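Dye type peroxidase A (Streptomyces lividans 1326, PDB 6GZW) is a dye-decolourising haem peroxidase that probably uses hydrogen peroxide, activated at its iron porphyrin, to oxidise dyes and other organic substrates. Local coordinates at residues Phe86-Ser91 / Pro212-Asn217; Gln101-Leu106 / Gly218-Val223. All blocks are in the same frame, centred on the assembly; numbering follows the deposited sequence.

Contact 1: residues Phe86-Ser91 / Pro212-Asn217; sequences FGFGHS and PAWMAN
The phenyl ring of Phe88 and the indole of Trp214 meet nearly perpendicular, their planes 85° apart, in an oblique aromatic contact that fits neither a stack nor an edge-to-face pair. The phenyl and six-membered ring centroids are 5.7 Å apart, and the closest approach is made by Phe88 CD1, 4.0 Å from Trp214 CZ3 and 4.1 Å from Trp214 CH2. One face of the indole carries Met215 CG of its own segment, 3.5 Å above the plane and displaced toward the rim, while Phe92 of the following helix meets the Phe88 ring edge-to-face. Trp214 starts from a 3-10 turn closed by Met215 N to Pro212 O (3.0 Å); its CG sits between the backbone N and the carbonyl carbon (chi1 74°), which directs the benzo ring at strand 83-89. Leu374 of helix 372-375 touches both aromatic residues, and the pair joins strand 83-89 of the N-terminal Dyp-type region to the loop before strand 219-228 of the C-terminal one. Only 70 Å² is buried and no hydrogen bond crosses. The contact is therefore dispersive and weakly directional, and the indole's rotation is more plausibly set by its N-H, which bonds to the carbonyl O of Gln101.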
ATOM      1  N   PHE A  86      13.722 -15.486   3.540  1.00 11.51           N
ATOM      2  CA  PHE A  86      14.090 -15.542   4.945  1.00 12.01           C
ATOM      3  C   PHE A  86      15.568 -15.250   5.184  1.00 12.73           C
ATOM      4  O   PHE A  86      16.428 -15.815   4.470  1.00 13.02           O
ATOM      5  CB  PHE A  86      13.793 -16.948   5.493  1.00 12.01           C
ATOM      6  CG  PHE A  86      12.355 -17.406   5.299  1.00 12.39           C
ATOM      7  CD1 PHE A  86      11.339 -16.966   6.164  1.00 12.62           C
ATOM      8  CD2 PHE A  86      11.997 -18.225   4.226  1.00 12.39           C
ATOM      9  CE1 PHE A  86      10.041 -17.357   5.988  1.00 12.78           C
ATOM     10  CE2 PHE A  86      10.670 -18.618   4.035  1.00 12.50           C
ATOM     11  CZ  PHE A  86       9.688 -18.177   4.925  1.00 13.06           C
ATOM     12  N   GLY A  87      15.878 -14.479   6.235  1.00 13.18           N
ATOM     13  CA  GLY A  87      17.269 -14.233   6.640  1.00 13.50           C
ATOM     14  C   GLY A  87      17.484 -14.255   8.142  1.00 14.22           C
ATOM     15  O   GLY A  87      16.526 -14.203   8.920  1.00 14.19           O
ATOM     16  N   PHE A  88      18.760 -14.337   8.530  1.00 13.60           N
ATOM     17  CA  PHE A  88      19.208 -14.363   9.914  1.00 13.97           C
ATOM     18  C   PHE A  88      20.135 -13.179  10.191  1.00 13.96           C
ATOM     19  O   PHE A  88      21.063 -12.917   9.396  1.00 13.89           O
ATOM     20  CB  PHE A  88      19.975 -15.670  10.214  1.00 14.45           C
ATOM     21  CG  PHE A  88      19.201 -16.903   9.912  1.00 14.10           C
ATOM     22  CD1 PHE A  88      19.122 -17.393   8.615  1.00 14.78           C
ATOM     23  CD2 PHE A  88      18.491 -17.552  10.910  1.00 14.44           C
ATOM     24  CE1 PHE A  88      18.372 -18.515   8.310  1.00 15.11           C
ATOM     25  CE2 PHE A  88      17.744 -18.667  10.618  1.00 14.94           C
ATOM     26  CZ  PHE A  88      17.677 -19.156   9.326  1.00 14.76           C
ATOM     27  N   GLY A  89      19.928 -12.490  11.305  1.00 13.15           N
ATOM     28  CA  GLY A  89      20.742 -11.340  11.684  1.00 15.01           C
ATOM     29  C   GLY A  89      21.895 -11.795  12.571  1.00 15.36           C
ATOM     30  O   GLY A  89      21.888 -12.929  13.076  1.00 15.20           O
ATOM     31  N   HIS A  90      22.841 -10.882  12.768  1.00 17.14           N
ATOM     32  CA  HIS A  90      23.981 -11.082  13.667  1.00 18.45           C
ATOM     33  C   HIS A  90      23.549 -11.588  15.042  1.00 18.90           C
ATOM     34  O   HIS A  90      24.132 -12.566  15.555  1.00 18.02           O
ATOM     35  CB  HIS A  90      24.772  -9.775  13.776  1.00 19.26           C
ATOM     36  CG  HIS A  90      26.020  -9.865  14.592  1.00 20.07           C
ATOM     37  ND1 HIS A  90      26.020  -9.747  15.965  1.00 20.37           N
ATOM     38  CD2 HIS A  90      27.317  -9.975  14.220  1.00 21.14           C
ATOM     39  CE1 HIS A  90      27.266  -9.824  16.406  1.00 22.32           C
ATOM     40  NE2 HIS A  90      28.072  -9.955  15.366  1.00 21.89           N
ATOM     41  N   SER A  91      22.501 -10.979  15.609  1.00 17.94           N
ATOM     42  CA  SER A  91      22.039 -11.308  16.958  1.00 17.75           C
ATOM     43  C   SER A  91      21.508 -12.730  17.095  1.00 17.64           C
ATOM     44  O   SER A  91      21.562 -13.302  18.168  1.00 18.68           O
ATOM     45  CB  SER A  91      20.985 -10.297  17.413  1.00 16.93           C
ATOM     46  OG  SER A  91      19.911 -10.267  16.496  1.00 16.83           O
ATOM     47  N   PRO A 212      30.710 -19.753   5.964  1.00 31.21           N
ATOM     48  CA  PRO A 212      30.325 -21.048   6.514  1.00 28.62           C
ATOM     49  C   PRO A 212      29.446 -21.805   5.523  1.00 25.51           C
ATOM     50  O   PRO A 212      28.672 -21.197   4.781  1.00 24.76           O
ATOM     51  CB  PRO A 212      29.578 -20.692   7.811  1.00 28.47           C
ATOM     52  CG  PRO A 212      29.315 -19.210   7.760  1.00 30.17           C
ATOM     53  CD  PRO A 212      29.856 -18.658   6.472  1.00 30.77           C
ATOM     54  N   ALA A 213      29.572 -23.129   5.503  1.00 23.28           N
ATOM     55  CA  ALA A 213      28.926 -23.939   4.476  1.00 21.69           C
ATOM     56  C   ALA A 213      27.404 -23.792   4.463  1.00 20.74           C
ATOM     57  O   ALA A 213      26.806 -23.906   3.405  1.00 20.78           O
ATOM     58  CB  ALA A 213      29.321 -25.408   4.643  1.00 22.59           C
ATOM     59  N   TRP A 214      26.783 -23.503   5.615  1.00 20.55           N
ATOM     60  CA  TRP A 214      25.323 -23.353   5.653  1.00 19.76           C
ATOM     61  C   TRP A 214      24.822 -22.199   4.766  1.00 18.27           C
ATOM     62  O   TRP A 214      23.644 -22.168   4.410  1.00 18.08           O
ATOM     63  CB  TRP A 214      24.797 -23.192   7.098  1.00 19.77           C
ATOM     64  CG  TRP A 214      25.052 -21.880   7.743  1.00 19.39           C
ATOM     65  CD1 TRP A 214      26.097 -21.552   8.543  1.00 19.65           C
ATOM     66  CD2 TRP A 214      24.218 -20.713   7.671  1.00 18.14           C
ATOM     67  NE1 TRP A 214      25.992 -20.249   8.965  1.00 19.35           N
ATOM     68  CE2 TRP A 214      24.841 -19.710   8.447  1.00 19.22           C
ATOM     69  CE3 TRP A 214      23.010 -20.418   7.026  1.00 18.37           C
ATOM     70  CZ2 TRP A 214      24.304 -18.432   8.577  1.00 19.08           C
ATOM     71  CZ3 TRP A 214      22.474 -19.142   7.174  1.00 17.93           C
ATOM     72  CH2 TRP A 214      23.110 -18.180   7.940  1.00 18.77           C
ATOM     73  N   MET A 215      25.699 -21.247   4.431  1.00 17.33           N
ATOM     74  CA  MET A 215      25.343 -20.146   3.527  1.00 17.63           C
ATOM     75  C   MET A 215      25.521 -20.398   2.021  1.00 18.29           C
ATOM     76  O   MET A 215      25.319 -19.481   1.213  1.00 17.35           O
ATOM     77  CB  MET A 215      26.069 -18.865   3.951  1.00 17.72           C
ATOM     78  CG  MET A 215      25.315 -18.043   4.986  1.00 16.91           C
ATOM     79  SD  MET A 215      23.722 -17.416   4.420  1.00 16.21           S
ATOM     80  CE  MET A 215      24.267 -16.257   3.158  1.00 16.49           C
ATOM     81  N   ALA A 216      25.900 -21.619   1.638  1.00 18.57           N
ATOM     82  CA  ALA A 216      26.087 -21.968   0.222  1.00 19.04           C
ATOM     83  C   ALA A 216      24.908 -21.583  -0.684  1.00 18.63           C
ATOM     84  O   ALA A 216      23.760 -21.855  -0.342  1.00 17.82           O
ATOM     85  CB  ALA A 216      26.414 -23.450   0.080  1.00 20.98           C
ATOM     86  N   ASN A 217      25.200 -20.879  -1.782  1.00 16.83           N
ATOM     87  CA  ASN A 217      24.189 -20.336  -2.695  1.00 17.08           C
ATOM     88  C   ASN A 217      23.281 -19.243  -2.076  1.00 15.67           C
ATOM     89  O   ASN A 217      22.280 -18.879  -2.675  1.00 15.63           O
ATOM     90  CB  ASN A 217      23.360 -21.453  -3.296  1.00 17.96           C
ATOM     91  CG  ASN A 217      24.228 -22.542  -3.893  1.00 19.97           C
ATOM     92  OD1 ASN A 217      25.164 -22.238  -4.636  1.00 21.54           O
ATOM     93  ND2 ASN A 217      23.962 -23.803  -3.541  1.00 21.17           N
TER

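Contact 2: residues Gln101-Leu106 / Gly218-Val223; sequences QRPVAL and GSYVVV
Tyr220 receives three residues of the turn 103-106 on its ring and hydroxyl, and the interactions divide into a CH-pi contact and apolar packing. The CH-pi contact belongs to Ala105, whose methyl carbon CB stands over one face of the Tyr220 ring, 3.5 Å from its centroid and 16° off the normal. Its nearest ring atom is Tyr220 CZ, 3.4 Å from Ala105 CB, on the hydroxyl side. In the packing, Leu106 CD2 reaches the ring edge near its plane, 3.9 Å from Tyr220 CD1, the side chains crossing at about a right angle. Pro103 approaches obliquely at the phenol end, its CB 4.1 Å from Tyr220 CZ; separately, Pro103 CB comes within 3.1 Å of Tyr220 OH, a tight approach to the hydroxyl. Tyr220 CG stands anti to the carbonyl carbon (chi1 -67°), which carries the ring out to the turn. There, Leu106 N bonds to Pro103 O at 3.1 Å, a closure consistent with the three side chains converging on one ring. Replacing Tyr220 by an alanine removes the ring, which would probably open a gap beneath the Ala105 methyl and leave Pro103 and Leu106 without their shared partner. Phe93 of helix 90-95 packs on Pro103 and Leu106, and Ala359 of strand 350-360 touches Tyr220; through Tyr220 the turn lies against strand 219-228, which runs between strands 350-360 and 316-326.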
ATOM      1  N   GLN A 101      28.967 -20.619  13.898  1.00 25.38           N
ATOM      2  CA  GLN A 101      28.408 -20.572  12.529  1.00 23.24           C
ATOM      3  C   GLN A 101      28.042 -19.155  12.018  1.00 22.31           C
ATOM      4  O   GLN A 101      27.532 -19.012  10.890  1.00 21.55           O
ATOM      5  CB  GLN A 101      27.149 -21.438  12.467  1.00 24.78           C
ATOM      6  CG  GLN A 101      27.350 -22.908  12.786  1.00 25.57           C
ATOM      7  CD  GLN A 101      28.229 -23.640  11.798  1.00 28.05           C
ATOM      8  OE1 GLN A 101      28.504 -23.175  10.679  1.00 28.96           O
ATOM      9  NE2 GLN A 101      28.691 -24.812  12.217  1.00 31.07           N
ATOM     10  N   ARG A 102      28.295 -18.130  12.832  1.00 21.34           N
ATOM     11  CA  ARG A 102      27.974 -16.754  12.469  1.00 21.76           C
ATOM     12  C   ARG A 102      28.949 -16.298  11.390  1.00 22.52           C
ATOM     13  O   ARG A 102      30.152 -16.281  11.649  1.00 24.19           O
ATOM     14  CB  ARG A 102      28.102 -15.834  13.681  1.00 21.78           C
ATOM     15  CG  ARG A 102      27.558 -14.438  13.448  1.00 21.85           C
ATOM     16  CD  ARG A 102      27.776 -13.555  14.650  1.00 22.35           C
ATOM     17  NE  ARG A 102      29.181 -13.150  14.719  1.00 23.26           N
ATOM     18  CZ  ARG A 102      30.102 -13.615  15.572  1.00 26.14           C
ATOM     19  NH1 ARG A 102      29.811 -14.504  16.526  1.00 26.55           N
ATOM     20  NH2 ARG A 102      31.351 -13.156  15.482  1.00 26.20           N
ATOM     21  N   PRO A 103      28.456 -15.927  10.186  1.00 20.39           N
ATOM     22  CA  PRO A 103      29.411 -15.487   9.147  1.00 19.96           C
ATOM     23  C   PRO A 103      30.071 -14.164   9.497  1.00 20.30           C
ATOM     24  O   PRO A 103      29.428 -13.306  10.137  1.00 19.80           O
ATOM     25  CB  PRO A 103      28.543 -15.361   7.891  1.00 20.31           C
ATOM     26  CG  PRO A 103      27.217 -16.036   8.216  1.00 20.68           C
ATOM     27  CD  PRO A 103      27.065 -15.894   9.697  1.00 20.89           C
ATOM     28  N   VAL A 104      31.338 -13.996   9.090  1.00 19.26           N
ATOM     29  CA  VAL A 104      32.068 -12.719   9.237  1.00 19.48           C
ATOM     30  C   VAL A 104      31.294 -11.615   8.491  1.00 18.36           C
ATOM     31  O   VAL A 104      31.322 -10.429   8.888  1.00 17.37           O
ATOM     32  CB  VAL A 104      33.521 -12.808   8.678  1.00 20.57           C
ATOM     33  CG1 VAL A 104      34.187 -11.436   8.622  1.00 20.72           C
ATOM     34  CG2 VAL A 104      34.361 -13.749   9.525  1.00 21.51           C
ATOM     35  N   ALA A 105      30.625 -12.015   7.417  1.00 16.92           N
ATOM     36  CA  ALA A 105      29.824 -11.074   6.604  1.00 17.61           C
ATOM     37  C   ALA A 105      28.721 -10.374   7.384  1.00 17.58           C
ATOM     38  O   ALA A 105      28.259  -9.314   6.960  1.00 16.91           O
ATOM     39  CB  ALA A 105      29.233 -11.767   5.404  1.00 17.65           C
ATOM     40  N   LEU A 106      28.287 -10.947   8.503  1.00 17.06           N
ATOM     41  CA  LEU A 106      27.303 -10.283   9.371  1.00 16.73           C
ATOM     42  C   LEU A 106      27.875  -9.311  10.378  1.00 17.33           C
ATOM     43  O   LEU A 106      27.102  -8.734  11.176  1.00 19.41           O
ATOM     44  CB  LEU A 106      26.410 -11.295  10.103  1.00 16.64           C
ATOM     45  CG  LEU A 106      25.485 -12.152   9.249  1.00 17.33           C
ATOM     46  CD1 LEU A 106      24.655 -13.012  10.175  1.00 17.75           C
ATOM     47  CD2 LEU A 106      24.568 -11.317   8.349  1.00 17.20           C
ATOM     48  N   GLY A 218      23.642 -18.752  -0.906  1.00 15.31           N
ATOM     49  CA  GLY A 218      22.924 -17.660  -0.255  1.00 15.11           C
ATOM     50  C   GLY A 218      23.410 -16.291  -0.680  1.00 14.99           C
ATOM     51  O   GLY A 218      24.290 -16.154  -1.543  1.00 15.34           O
ATOM     52  N   SER A 219      22.823 -15.256  -0.095  0.70 14.12           N
ATOM     53  CA  SER A 219      23.248 -13.872  -0.352  0.70 13.55           C
ATOM     54  C   SER A 219      23.077 -13.067   0.922  0.70 13.63           C
ATOM     55  O   SER A 219      22.320 -13.480   1.799  0.70 13.76           O
ATOM     56  CB  SER A 219      22.436 -13.270  -1.487  0.70 12.96           C
ATOM     57  OG  SER A 219      22.967 -12.012  -1.888  0.70 12.13           O
ATOM     58  N   TYR A 220      23.780 -11.938   1.032  1.00 13.51           N
ATOM     59  CA  TYR A 220      23.661 -11.029   2.171  1.00 13.92           C
ATOM     60  C   TYR A 220      22.794  -9.850   1.702  1.00 13.47           C
ATOM     61  O   TYR A 220      23.068  -9.252   0.669  1.00 13.56           O
ATOM     62  CB  TYR A 220      25.024 -10.560   2.702  1.00 14.35           C
ATOM     63  CG  TYR A 220      25.737 -11.736   3.307  1.00 15.11           C
ATOM     64  CD1 TYR A 220      25.479 -12.120   4.621  1.00 16.26           C
ATOM     65  CD2 TYR A 220      26.575 -12.518   2.548  1.00 16.71           C
ATOM     66  CE1 TYR A 220      26.053 -13.253   5.162  1.00 16.63           C
ATOM     67  CE2 TYR A 220      27.169 -13.656   3.092  1.00 15.82           C
ATOM     68  CZ  TYR A 220      26.901 -14.002   4.393  1.00 15.98           C
ATOM     69  OH  TYR A 220      27.456 -15.106   4.972  1.00 17.05           O
ATOM     70  N   VAL A 221      21.754  -9.553   2.480  1.00 12.52           N
ATOM     71  CA  VAL A 221      20.871  -8.409   2.210  1.00 12.27           C
ATOM     72  C   VAL A 221      21.179  -7.281   3.197  1.00 11.47           C
ATOM     73  O   VAL A 221      21.370  -7.520   4.396  1.00 11.12           O
ATOM     74  CB  VAL A 221      19.383  -8.833   2.216  1.00 12.26           C
ATOM     75  CG1 VAL A 221      18.904  -9.290   3.574  1.00 13.18           C
ATOM     76  CG2 VAL A 221      18.483  -7.708   1.698  1.00 12.04           C
ATOM     77  N   VAL A 222      21.259  -6.059   2.680  1.00 11.73           N
ATOM     78  CA  VAL A 222      21.254  -4.860   3.505  1.00 11.21           C
ATOM     79  C   VAL A 222      19.974  -4.121   3.163  1.00 11.71           C
ATOM     80  O   VAL A 222      19.738  -3.814   1.991  1.00 11.21           O
ATOM     81  CB  VAL A 222      22.493  -3.976   3.259  1.00 12.14           C
ATOM     82  CG1 VAL A 222      22.369  -2.636   3.988  1.00 11.97           C
ATOM     83  CG2 VAL A 222      23.744  -4.740   3.674  1.00 11.92           C
ATOM     84  N   VAL A 223      19.141  -3.909   4.184  1.00 10.83           N
ATOM     85  CA  VAL A 223      17.897  -3.139   4.117  1.00 10.91           C
ATOM     86  C   VAL A 223      18.209  -1.775   4.706  1.00 10.78           C
ATOM     87  O   VAL A 223      18.801  -1.695   5.795  1.00 10.81           O
ATOM     88  CB  VAL A 223      16.817  -3.818   4.968  1.00 11.06           C
ATOM     89  CG1 VAL A 223      15.527  -3.008   4.996  1.00 11.30           C
ATOM     90  CG2 VAL A 223      16.571  -5.223   4.471  1.00 11.40           C
TER

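In the fold
From the N terminus the chain supplies strand 83-89 and the start of helix 90-95 to contact 1, then residues 101-106 to contact 2. Just over 100 residues later, 212-217 return to close the first loop, and 218-223 follow directly to close the second. The segments alternate, so the two loops cross, and the contact centres lie 6 Å apart. Both join the N-terminal to the C-terminal Dyp-type peroxidase region. Their strands, 83-89 and 219-228, flank strand 350-360 in the same antiparallel sheet. The Tyr220 side chain is about 13 Å from the haem, so contact 2 does not touch it.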